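PDB 1Y9U: putative iron binding protein from Bordetella pertussis Tohama I, which binds ferric iron through tyrosine side chains, probably as the periplasmic solute-binding component of an iron-uptake system. Local coordinates for residues D118-G123 with C191-A196; L109-E112 with K116-S119. All blocks are in the same frame, centred on the assembly; numbering follows the deposited sequence.

Interaction 1 (D118-G123 with C191-A196)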
loop_
_atom_site.group_PDB
_atom_site.type_symbol
_atom_site.label_atom_id
_atom_site.label_comp_id
_atom_site.label_asym_id
_atom_site.label_seq_id
_atom_site.Cartn_x
_atom_site.Cartn_y
_atom_site.Cartn_z
ATOM N N ASP A 118 14.596 14.361 -12.265
ATOM C CA ASP A 118 13.628 13.763 -13.197
ATOM C C ASP A 118 13.338 12.309 -12.875
ATOM O O ASP A 118 12.279 11.785 -13.230
ATOM C CB ASP A 118 14.158 13.829 -14.653
ATOM C CG ASP A 118 14.211 15.248 -15.206
ATOM O OD1 ASP A 118 13.464 16.127 -14.715
ATOM O OD2 ASP A 118 14.960 15.566 -16.154
ATOM N N SER A 119 14.306 11.652 -12.243
ATOM C CA SER A 119 14.220 10.226 -11.967
ATOM C C SER A 119 15.058 9.930 -10.738
ATOM O O SER A 119 15.839 10.757 -10.268
ATOM C CB SER A 119 14.734 9.429 -13.162
ATOM O OG SER A 119 16.116 9.642 -13.346
ATOM N N PHE A 120 14.906 8.730 -10.210
ATOM C CA PHE A 120 15.614 8.359 -8.973
ATOM C C PHE A 120 15.619 6.865 -8.816
ATOM O O PHE A 120 14.642 6.200 -9.177
ATOM C CB PHE A 120 14.853 8.959 -7.774
ATOM C CG PHE A 120 15.703 9.314 -6.562
ATOM C CD1 PHE A 120 16.545 10.395 -6.593
ATOM C CD2 PHE A 120 15.575 8.624 -5.361
ATOM C CE1 PHE A 120 17.258 10.767 -5.482
ATOM C CE2 PHE A 120 16.307 9.010 -4.251
ATOM C CZ PHE A 120 17.125 10.082 -4.306
ATOM N N ARG A 121 16.721 6.344 -8.284
ATOM C CA ARG A 121 16.768 4.971 -7.792
ATOM C C ARG A 121 16.738 5.018 -6.280
ATOM O O ARG A 121 17.285 5.926 -5.683
ATOM C CB ARG A 121 18.038 4.256 -8.262
ATOM C CG ARG A 121 17.973 3.861 -9.719
ATOM C CD ARG A 121 18.261 5.034 -10.671
ATOM N NE ARG A 121 17.351 5.047 -11.802
ATOM C CZ ARG A 121 16.988 6.131 -12.477
ATOM N NH1 ARG A 121 17.453 7.322 -12.141
ATOM N NH2 ARG A 121 16.166 6.006 -13.516
ATOM N N TYR A 122 16.095 4.054 -5.623
ATOM C CA TYR A 122 16.035 4.118 -4.160
ATOM C C TYR A 122 17.410 4.277 -3.530
ATOM O O TYR A 122 17.590 5.045 -2.611
ATOM C CB TYR A 122 15.321 2.907 -3.556
ATOM C CG TYR A 122 13.842 2.884 -3.845
ATOM C CD1 TYR A 122 13.296 2.008 -4.782
ATOM C CD2 TYR A 122 12.992 3.737 -3.167
ATOM C CE1 TYR A 122 11.928 1.994 -5.062
ATOM C CE2 TYR A 122 11.637 3.742 -3.427
ATOM C CZ TYR A 122 11.101 2.881 -4.384
ATOM O OH TYR A 122 9.750 2.863 -4.647
ATOM N N GLY A 123 18.385 3.586 -4.088
ATOM C CA GLY A 123 19.750 3.678 -3.607
ATOM C C GLY A 123 20.313 5.089 -3.584
ATOM O O GLY A 123 21.194 5.385 -2.779
ATOM N N CYS A 191 13.970 20.234 4.303
ATOM C CA CYS A 191 14.504 19.223 3.406
ATOM C C CYS A 191 14.079 19.502 1.976
ATOM O O CYS A 191 13.176 20.306 1.727
ATOM C CB CYS A 191 14.064 17.814 3.828
ATOM S SG CYS A 191 12.295 17.656 4.142
ATOM N N ASP A 192 14.751 18.876 1.023
ATOM C CA ASP A 192 14.430 19.004 -0.394
ATOM C C ASP A 192 13.666 17.801 -0.943
ATOM O O ASP A 192 12.940 17.926 -1.907
ATOM C CB ASP A 192 15.704 19.214 -1.227
ATOM C CG ASP A 192 16.331 20.563 -0.991
ATOM O OD1 ASP A 192 15.626 21.495 -0.542
ATOM O OD2 ASP A 192 17.536 20.744 -1.226
ATOM N N ILE A 193 13.900 16.630 -0.358
ATOM C CA ILE A 193 13.299 15.383 -0.814
ATOM C C ILE A 193 12.961 14.507 0.384
ATOM O O ILE A 193 13.466 14.707 1.479
ATOM C CB ILE A 193 14.238 14.589 -1.786
ATOM C CG1 ILE A 193 15.492 14.068 -1.060
ATOM C CG2 ILE A 193 14.615 15.427 -2.990
ATOM C CD1 ILE A 193 16.423 13.274 -1.991
ATOM N N GLY A 194 12.109 13.514 0.177
ATOM C CA GLY A 194 11.850 12.528 1.222
ATOM C C GLY A 194 11.032 11.383 0.706
ATOM O O GLY A 194 10.387 11.518 -0.320
ATOM N N LEU A 195 11.036 10.270 1.421
ATOM C CA LEU A 195 10.262 9.101 1.010
ATOM C C LEU A 195 8.942 9.112 1.728
ATOM O O LEU A 195 8.889 9.327 2.936
ATOM C CB LEU A 195 10.984 7.793 1.363
ATOM C CG LEU A 195 12.153 7.385 0.482
ATOM C CD1 LEU A 195 12.860 6.174 1.100
ATOM C CD2 LEU A 195 11.680 7.082 -0.929
ATOM N N ALA A 196 7.876 8.893 0.967
ATOM C CA ALA A 196 6.517 8.911 1.483
ATOM C C ALA A 196 5.587 8.329 0.424
ATOM O O ALA A 196 5.953 8.200 -0.742
ATOM C CB ALA A 196 6.109 10.311 1.874
#
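F120 turns CG anti to its own nitrogen (chi1 -150°), while I193 holds CG1 between its nitrogen and carbonyl carbon and then runs straight out to CD1 (chi2 179°); the ring tip and the isoleucine end are thereby sent toward each other. They meet at F120 CZ and I193 CD1, 4.0 Å apart, with the methyl approaching the ring obliquely. Two residues on in both segments a second ring-to-methyl contact follows, now at the ring edge: the CD2 methyl of L195 lies near the plane of the Y122 ring, 4.2 Å from CE2. The backbones themselves stay well apart, 11.0 Å from F120 CA to I193 CA and 9.2 Å from Y122 CA to L195 CA, and the gap is bridged by these two pairs of side chains. All four are buried. The phenol of Y122 is nevertheless satisfied, its OH hydrogen-bonded to the backbone of R107 and H236. Within the loop, R121 NH1 donates to S119 OG in the guanidinium plane (2.9 Å, 162°), joining the residues that flank F120. L147 of helix 142-155 touches both Y122 and L195. The loop is thus packed through its aromatic residues against strand 193-197, which leads into the iron-ligand tyrosines Y199 and Y200 of helix 198-206 in this ferric-binding protein.

Interaction 2 (L109-E112 with K116-S119)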
loop_
_atom_site.group_PDB
_atom_site.type_symbol
_atom_site.label_atom_id
_atom_site.label_comp_id
_atom_site.label_asym_id
_atom_site.label_seq_id
_atom_site.Cartn_x
_atom_site.Cartn_y
_atom_site.Cartn_z
ATOM N N LEU A 109 9.236 9.374 -3.932
ATOM C CA LEU A 109 10.032 10.491 -3.474
ATOM C C LEU A 109 9.234 11.771 -3.648
ATOM O O LEU A 109 8.827 12.110 -4.753
ATOM C CB LEU A 109 11.326 10.581 -4.274
ATOM C CG LEU A 109 12.431 11.442 -3.657
ATOM C CD1 LEU A 109 13.046 10.787 -2.406
ATOM C CD2 LEU A 109 13.508 11.761 -4.677
ATOM N N TYR A 110 8.960 12.458 -2.547
ATOM C CA TYR A 110 8.443 13.821 -2.615
ATOM C C TYR A 110 9.616 14.731 -2.868
ATOM O O TYR A 110 10.656 14.544 -2.249
ATOM C CB TYR A 110 7.809 14.238 -1.310
ATOM C CG TYR A 110 6.555 13.502 -0.856
ATOM C CD1 TYR A 110 6.025 12.407 -1.534
ATOM C CD2 TYR A 110 5.893 13.927 0.309
ATOM C CE1 TYR A 110 4.895 11.753 -1.052
ATOM C CE2 TYR A 110 4.771 13.291 0.774
ATOM C CZ TYR A 110 4.253 12.218 0.076
ATOM O OH TYR A 110 3.168 11.549 0.610
ATOM N N VAL A 111 9.467 15.686 -3.780
ATOM C CA VAL A 111 10.560 16.537 -4.227
ATOM C C VAL A 111 10.085 17.978 -4.270
ATOM O O VAL A 111 9.007 18.251 -4.797
ATOM C CB VAL A 111 11.041 16.121 -5.634
ATOM C CG1 VAL A 111 12.173 17.012 -6.113
ATOM C CG2 VAL A 111 11.437 14.631 -5.640
ATOM N N GLU A 112 10.894 18.911 -3.782
ATOM C CA GLU A 112 10.575 20.328 -3.909
ATOM C C GLU A 112 10.225 20.607 -5.368
ATOM O O GLU A 112 10.924 20.137 -6.270
ATOM C CB GLU A 112 11.765 21.170 -3.485
ATOM C CG GLU A 112 11.423 22.602 -3.111
ATOM C CD GLU A 112 11.215 23.537 -4.296
ATOM O OE1 GLU A 112 11.795 23.295 -5.375
ATOM O OE2 GLU A 112 10.441 24.515 -4.115
ATOM N N LYS A 116 15.713 20.197 -9.824
ATOM C CA LYS A 116 16.032 19.496 -11.045
ATOM C C LYS A 116 16.361 18.048 -10.697
ATOM O O LYS A 116 17.471 17.724 -10.296
ATOM C CB LYS A 116 17.203 20.173 -11.779
ATOM C CG LYS A 116 16.792 20.774 -13.116
ATOM C CD LYS A 116 15.724 21.857 -12.993
ATOM C CE LYS A 116 15.237 22.313 -14.373
ATOM N NZ LYS A 116 13.743 22.368 -14.500
ATOM N N LEU A 117 15.352 17.200 -10.831
ATOM C CA LEU A 117 15.418 15.790 -10.472
ATOM C C LEU A 117 14.267 15.099 -11.202
ATOM O O LEU A 117 13.107 15.281 -10.814
ATOM C CB LEU A 117 15.307 15.635 -8.957
ATOM C CG LEU A 117 15.632 14.262 -8.371
ATOM C CD1 LEU A 117 17.069 13.846 -8.673
ATOM C CD2 LEU A 117 15.414 14.251 -6.857
ATOM N N ASP A 118 14.596 14.361 -12.265
ATOM C CA ASP A 118 13.628 13.763 -13.197
ATOM C C ASP A 118 13.338 12.309 -12.875
ATOM O O ASP A 118 12.279 11.785 -13.230
ATOM C CB ASP A 118 14.158 13.829 -14.653
ATOM C CG ASP A 118 14.211 15.248 -15.206
ATOM O OD1 ASP A 118 13.464 16.127 -14.715
ATOM O OD2 ASP A 118 14.960 15.566 -16.154
ATOM N N SER A 119 14.306 11.652 -12.243
ATOM C CA SER A 119 14.220 10.226 -11.967
ATOM C C SER A 119 15.058 9.930 -10.738
ATOM O O SER A 119 15.839 10.757 -10.268
ATOM C CB SER A 119 14.734 9.429 -13.162
ATOM O OG SER A 119 16.116 9.642 -13.346
#
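The chain leaves the end of strand 100-112 (residues 109-112), turns, and comes back roughly antiparallel as the irregular segment 116-119, with V111 CA 7.9 Å from L117 CA and the gap widening to 9.5 Å between L109 CA and S119 CA. At that spacing the two backbones do not pair as strands, and the contact rests on three aliphatic side chains. L117 is central: a single methyl, CD2, reaches both L109 and V111. Its CG stands anti to the backbone nitrogen (chi1 -168°), which carries the isobutyl group out from the loop toward the strand. L117 CD2 lies 3.8 Å from CD2 of L109, methyl against methyl. It is 4.2 Å from V111 CG2, the branch of the valine that lies beside its own backbone nitrogen. Both strand side chains meet the leucine at about a right angle, so the touch is made by branch ends instead of along their lengths. L109 and V111 project from the same face of the strand, and L117 packs over them there; L117 also touches I193 of the neighbouring strand. Y110 points to the opposite face, into helices 179-187 and 198-206, where it packs on Y200, an iron ligand, and its OH is hydrogen-bonded to N197 O. Both strand edges are paired: Y110 bonds to G194 of strand 193-197 and E112 to D192 just before it, while L109 bonds to V223 and V111 to K221 of strand 220-223. The result is a loop folded back on the strand it follows, adding to the apolar packing on one side of the sheet in this periplasmic binding protein fold, with helices 179-187 and 198-206 on the other.

How the interactions relate
Strand 100-112 ends in the first half of interaction 2, and the chain closes a tight loop at once, with three residues separating 109-112 from 116-119. D118 and S119 belong to both contacts, so interaction 1 starts where interaction 2 finishes, and the two loops follow each other in sequence. The second is far longer: 67 residues, including helices 142-155, 157-170 and 179-187, intervene before the chain returns at 191-196. There it lies antiparallel beside strand 100-112, with probable hydrogen bonds from Y110 N to G194 O and from E112 N to D192 O. One continuous segment, 116-123, thus packs on two neighbouring strands of the same sheet.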